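Local coordinates for protein farnesyl pyrophosphate synthetase (Staphylococcus aureus, PDB 5H9D) that probably builds heptaprenyl diphosphate by magnesium-dependent prenyl chain elongation, as a member of the FPP/GGPP synthase family, at residues A[204-216]-A[225-238]. Numbering follows the deposited sequence.
Sequences SFQIIDDVLDFTS and VGSDLLNGHITLPI
Asp213, near the end of helix 188-215, receives the start of 225-238 with two acceptors, illustrating how a helix end can hold a returning loop. Its backbone O takes the amide N of Gly226 at 3.0 Å, in a nearly straight bond (166° at the hydrogen), while carboxylate OD1 is met from above its plane by the N of Asp228 at 3.2 Å. The Asp213 and Asp228 carboxylates lie close together, their planes 30° apart. Asp209, Asp210 and Asp213 form the DDxxD pattern, the second aspartate-rich motif of trans-prenyl synthases, which in relatives binds magnesium and the substrate diphosphate. Asp210 turns its carboxylate onto Thr235, whose CB lies 3.4 Å from OD2 and whose CG2 is also near. That same OD2 is hydrogen-bonded to Tyr161, and Gln206 NE2 gives OD1 a weak bond. The CB of Phe214 points away from 225-238, but with CG beside the backbone N (chi1 -71°) the ring swings back. Ile238 crosses at about a right angle, CD1 at the ring edge, 3.8 Å from CE2; Ile268 and Ile271 of helix 261-272 also touch Phe214. Further up the helix, Ile207 CG2 rests 3.9 Å from Leu236 CD2.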
loop_
_atom_site.group_PDB
_atom_site.type_symbol
_atom_site.label_atom_id
_atom_site.label_comp_id
_atom_site.label_asym_id
_atom_site.label_seq_id
_atom_site.Cartn_x
_atom_site.Cartn_y
_atom_site.Cartn_z
ATOM N N SER A 204 -10.702 15.320 5.954
ATOM C CA SER A 204 -10.287 16.324 6.917
ATOM C C SER A 204 -8.864 16.051 7.420
ATOM O O SER A 204 -8.042 16.964 7.569
ATOM C CB SER A 204 -11.231 16.317 8.099
ATOM O OG SER A 204 -10.552 16.795 9.244
ATOM N N PHE A 205 -8.601 14.774 7.683
ATOM C CA PHE A 205 -7.330 14.292 8.164
ATOM C C PHE A 205 -6.201 14.872 7.321
ATOM O O PHE A 205 -5.355 15.621 7.823
ATOM C CB PHE A 205 -7.333 12.762 8.072
ATOM C CG PHE A 205 -6.126 12.096 8.712
ATOM C CD1 PHE A 205 -5.804 12.322 10.043
ATOM C CD2 PHE A 205 -5.346 11.201 7.994
ATOM C CE1 PHE A 205 -4.730 11.663 10.637
ATOM C CE2 PHE A 205 -4.284 10.543 8.584
ATOM C CZ PHE A 205 -3.977 10.770 9.898
ATOM N N GLN A 206 -6.201 14.513 6.036
ATOM C CA GLN A 206 -5.194 14.952 5.076
ATOM C C GLN A 206 -5.113 16.468 4.915
ATOM O O GLN A 206 -4.024 17.025 4.809
ATOM C CB GLN A 206 -5.456 14.308 3.697
ATOM C CG GLN A 206 -4.337 14.543 2.665
ATOM C CD GLN A 206 -2.960 14.071 3.188
ATOM O OE1 GLN A 206 -2.746 12.872 3.410
ATOM N NE2 GLN A 206 -2.036 15.028 3.401
ATOM N N ILE A 207 -6.258 17.136 4.883
ATOM C CA ILE A 207 -6.214 18.571 4.722
ATOM C C ILE A 207 -5.430 19.164 5.885
ATOM O O ILE A 207 -4.673 20.118 5.725
ATOM C CB ILE A 207 -7.619 19.180 4.638
ATOM C CG1 ILE A 207 -8.297 18.717 3.346
ATOM C CG2 ILE A 207 -7.513 20.687 4.669
ATOM C CD1 ILE A 207 -9.679 19.249 3.110
ATOM N N ILE A 208 -5.580 18.565 7.057
ATOM C CA ILE A 208 -4.858 19.056 8.214
ATOM C C ILE A 208 -3.358 18.867 8.052
ATOM O O ILE A 208 -2.600 19.790 8.333
ATOM C CB ILE A 208 -5.398 18.421 9.510
ATOM C CG1 ILE A 208 -6.646 19.199 9.930
ATOM C CG2 ILE A 208 -4.352 18.430 10.619
ATOM C CD1 ILE A 208 -7.644 18.373 10.706
ATOM N N ASP A 209 -2.919 17.697 7.603
ATOM C CA ASP A 209 -1.488 17.482 7.355
ATOM C C ASP A 209 -0.911 18.630 6.496
ATOM O O ASP A 209 0.108 19.222 6.830
ATOM C CB ASP A 209 -1.257 16.186 6.567
ATOM C CG ASP A 209 -1.182 14.958 7.437
ATOM O OD1 ASP A 209 -2.102 14.721 8.256
ATOM O OD2 ASP A 209 -0.195 14.209 7.275
ATOM N N ASP A 210 -1.578 18.927 5.383
ATOM C CA ASP A 210 -1.115 19.947 4.464
ATOM C C ASP A 210 -1.050 21.300 5.079
ATOM O O ASP A 210 -0.207 22.110 4.725
ATOM C CB ASP A 210 -1.986 19.986 3.207
ATOM C CG ASP A 210 -1.940 18.683 2.437
ATOM O OD1 ASP A 210 -1.019 17.849 2.695
ATOM O OD2 ASP A 210 -2.820 18.502 1.566
ATOM N N VAL A 211 -1.949 21.571 5.997
ATOM C CA VAL A 211 -1.888 22.866 6.633
ATOM C C VAL A 211 -0.695 22.844 7.587
ATOM O O VAL A 211 0.098 23.775 7.593
ATOM C CB VAL A 211 -3.186 23.194 7.395
ATOM C CG1 VAL A 211 -3.050 24.542 8.079
ATOM C CG2 VAL A 211 -4.345 23.235 6.433
ATOM N N LEU A 212 -0.536 21.759 8.347
ATOM C CA LEU A 212 0.560 21.650 9.303
ATOM C C LEU A 212 1.943 21.560 8.682
ATOM O O LEU A 212 2.940 21.421 9.375
ATOM C CB LEU A 212 0.358 20.441 10.206
ATOM C CG LEU A 212 -0.787 20.384 11.222
ATOM C CD1 LEU A 212 -0.681 19.063 11.991
ATOM C CD2 LEU A 212 -0.727 21.564 12.148
ATOM N N ASP A 213 2.021 21.629 7.370
ATOM C CA ASP A 213 3.319 21.531 6.744
ATOM C C ASP A 213 3.905 22.936 6.634
ATOM O O ASP A 213 5.088 23.102 6.360
ATOM C CB ASP A 213 3.190 20.868 5.366
ATOM C CG ASP A 213 4.412 20.035 5.007
ATOM O OD1 ASP A 213 5.399 20.607 4.485
ATOM O OD2 ASP A 213 4.386 18.806 5.275
ATOM N N PHE A 214 3.065 23.939 6.877
ATOM C CA PHE A 214 3.479 25.337 6.806
ATOM C C PHE A 214 3.442 25.999 8.188
ATOM O O PHE A 214 4.246 26.874 8.500
ATOM C CB PHE A 214 2.550 26.106 5.857
ATOM C CG PHE A 214 2.732 25.756 4.404
ATOM C CD1 PHE A 214 3.835 26.226 3.690
ATOM C CD2 PHE A 214 1.789 24.983 3.733
ATOM C CE1 PHE A 214 3.990 25.936 2.332
ATOM C CE2 PHE A 214 1.942 24.694 2.382
ATOM C CZ PHE A 214 3.048 25.175 1.684
ATOM N N THR A 215 2.513 25.551 9.019
ATOM C CA THR A 215 2.314 26.115 10.346
ATOM C C THR A 215 3.041 25.451 11.539
ATOM O O THR A 215 3.130 26.055 12.617
ATOM C CB THR A 215 0.801 26.152 10.650
ATOM O OG1 THR A 215 0.264 24.816 10.609
ATOM C CG2 THR A 215 0.081 27.009 9.620
ATOM N N SER A 216 3.556 24.233 11.342
ATOM C CA SER A 216 4.232 23.471 12.400
ATOM C C SER A 216 5.711 23.837 12.628
ATOM O O SER A 216 6.100 24.996 12.520
ATOM C CB SER A 216 4.105 21.977 12.084
ATOM O OG SER A 216 4.284 21.150 13.227
ATOM N N VAL A 225 9.826 22.117 6.396
ATOM C CA VAL A 225 8.607 22.893 6.474
ATOM C C VAL A 225 8.536 23.339 5.013
ATOM O O VAL A 225 9.576 23.619 4.385
ATOM C CB VAL A 225 8.784 24.100 7.448
ATOM C CG1 VAL A 225 9.956 24.969 6.995
ATOM C CG2 VAL A 225 7.501 24.909 7.542
ATOM N N GLY A 226 7.333 23.383 4.456
ATOM C CA GLY A 226 7.219 23.724 3.051
ATOM C C GLY A 226 7.651 22.444 2.357
ATOM O O GLY A 226 7.615 22.312 1.138
ATOM N N SER A 227 8.069 21.492 3.180
ATOM C CA SER A 227 8.514 20.188 2.730
ATOM C C SER A 227 7.739 19.703 1.488
ATOM O O SER A 227 8.337 19.345 0.466
ATOM C CB SER A 227 8.358 19.201 3.890
ATOM O OG SER A 227 8.883 17.930 3.571
ATOM N N ASP A 228 6.408 19.700 1.578
ATOM C CA ASP A 228 5.555 19.274 0.466
ATOM C C ASP A 228 5.725 20.131 -0.782
ATOM O O ASP A 228 5.521 19.657 -1.891
ATOM C CB ASP A 228 4.084 19.309 0.860
ATOM C CG ASP A 228 3.730 18.256 1.871
ATOM O OD1 ASP A 228 4.230 17.118 1.738
ATOM O OD2 ASP A 228 2.936 18.564 2.788
ATOM N N LEU A 229 6.072 21.397 -0.597
ATOM C CA LEU A 229 6.248 22.296 -1.719
ATOM C C LEU A 229 7.652 22.099 -2.288
ATOM O O LEU A 229 7.871 22.232 -3.494
ATOM C CB LEU A 229 6.062 23.731 -1.257
ATOM C CG LEU A 229 6.122 24.785 -2.347
ATOM C CD1 LEU A 229 5.080 24.464 -3.398
ATOM C CD2 LEU A 229 5.891 26.161 -1.742
ATOM N N LEU A 230 8.598 21.767 -1.414
ATOM C CA LEU A 230 9.969 21.549 -1.845
ATOM C C LEU A 230 10.005 20.325 -2.735
ATOM O O LEU A 230 10.924 20.161 -3.531
ATOM C CB LEU A 230 10.882 21.372 -0.631
ATOM C CG LEU A 230 10.992 22.686 0.151
ATOM C CD1 LEU A 230 11.349 22.467 1.612
ATOM C CD2 LEU A 230 12.023 23.540 -0.535
ATOM N N ASN A 231 8.992 19.474 -2.609
ATOM C CA ASN A 231 8.911 18.275 -3.430
ATOM C C ASN A 231 7.909 18.475 -4.546
ATOM O O ASN A 231 7.552 17.524 -5.231
ATOM C CB ASN A 231 8.487 17.072 -2.601
ATOM C CG ASN A 231 9.609 16.523 -1.766
ATOM O OD1 ASN A 231 10.420 17.280 -1.227
ATOM N ND2 ASN A 231 9.656 15.189 -1.631
ATOM N N GLY A 232 7.439 19.705 -4.711
ATOM C CA GLY A 232 6.494 19.997 -5.769
ATOM C C GLY A 232 5.014 19.762 -5.534
ATOM O O GLY A 232 4.230 20.080 -6.421
ATOM N N HIS A 233 4.623 19.214 -4.376
ATOM C CA HIS A 233 3.213 18.948 -4.039
ATOM C C HIS A 233 2.441 20.222 -3.749
ATOM O O HIS A 233 2.637 20.853 -2.705
ATOM C CB HIS A 233 3.115 18.057 -2.818
ATOM C CG HIS A 233 3.841 16.765 -2.965
ATOM N ND1 HIS A 233 3.417 15.769 -3.819
ATOM C CD2 HIS A 233 4.983 16.314 -2.394
ATOM C CE1 HIS A 233 4.267 14.759 -3.767
ATOM N NE2 HIS A 233 5.227 15.066 -2.912
ATOM N N ILE A 234 1.559 20.580 -4.679
ATOM C CA ILE A 234 0.724 21.769 -4.572
ATOM C C ILE A 234 -0.558 21.395 -3.822
ATOM O O ILE A 234 -1.508 20.909 -4.411
ATOM C CB ILE A 234 0.374 22.269 -5.951
ATOM C CG1 ILE A 234 1.643 22.304 -6.804
ATOM C CG2 ILE A 234 -0.280 23.606 -5.860
ATOM C CD1 ILE A 234 2.755 23.138 -6.236
ATOM N N THR A 235 -0.580 21.657 -2.518
ATOM C CA THR A 235 -1.691 21.285 -1.672
ATOM C C THR A 235 -2.709 22.400 -1.447
ATOM O O THR A 235 -2.457 23.550 -1.805
ATOM C CB THR A 235 -1.142 20.753 -0.349
ATOM O OG1 THR A 235 -0.475 21.811 0.349
ATOM C CG2 THR A 235 -0.109 19.631 -0.619
ATOM N N LEU A 236 -3.848 22.055 -0.846
ATOM C CA LEU A 236 -4.924 23.013 -0.640
ATOM C C LEU A 236 -4.510 24.445 -0.261
ATOM O O LEU A 236 -4.928 25.404 -0.918
ATOM C CB LEU A 236 -5.954 22.459 0.366
ATOM C CG LEU A 236 -7.266 23.261 0.438
ATOM C CD1 LEU A 236 -7.824 23.320 -0.955
ATOM C CD2 LEU A 236 -8.277 22.666 1.384
ATOM N N PRO A 237 -3.694 24.618 0.790
ATOM C CA PRO A 237 -3.308 25.995 1.136
ATOM C C PRO A 237 -2.795 26.754 -0.094
ATOM O O PRO A 237 -3.258 27.851 -0.416
ATOM C CB PRO A 237 -2.203 25.799 2.158
ATOM C CG PRO A 237 -2.536 24.473 2.756
ATOM C CD PRO A 237 -2.947 23.650 1.595
ATOM N N ILE A 238 -1.858 26.126 -0.799
ATOM C CA ILE A 238 -1.248 26.720 -1.977
ATOM C C ILE A 238 -2.167 26.936 -3.169
ATOM O O ILE A 238 -1.908 27.811 -3.981
ATOM C CB ILE A 238 -0.016 25.916 -2.394
ATOM C CG1 ILE A 238 0.850 25.646 -1.146
ATOM C CG2 ILE A 238 0.794 26.714 -3.398
ATOM C CD1 ILE A 238 2.142 24.923 -1.402
#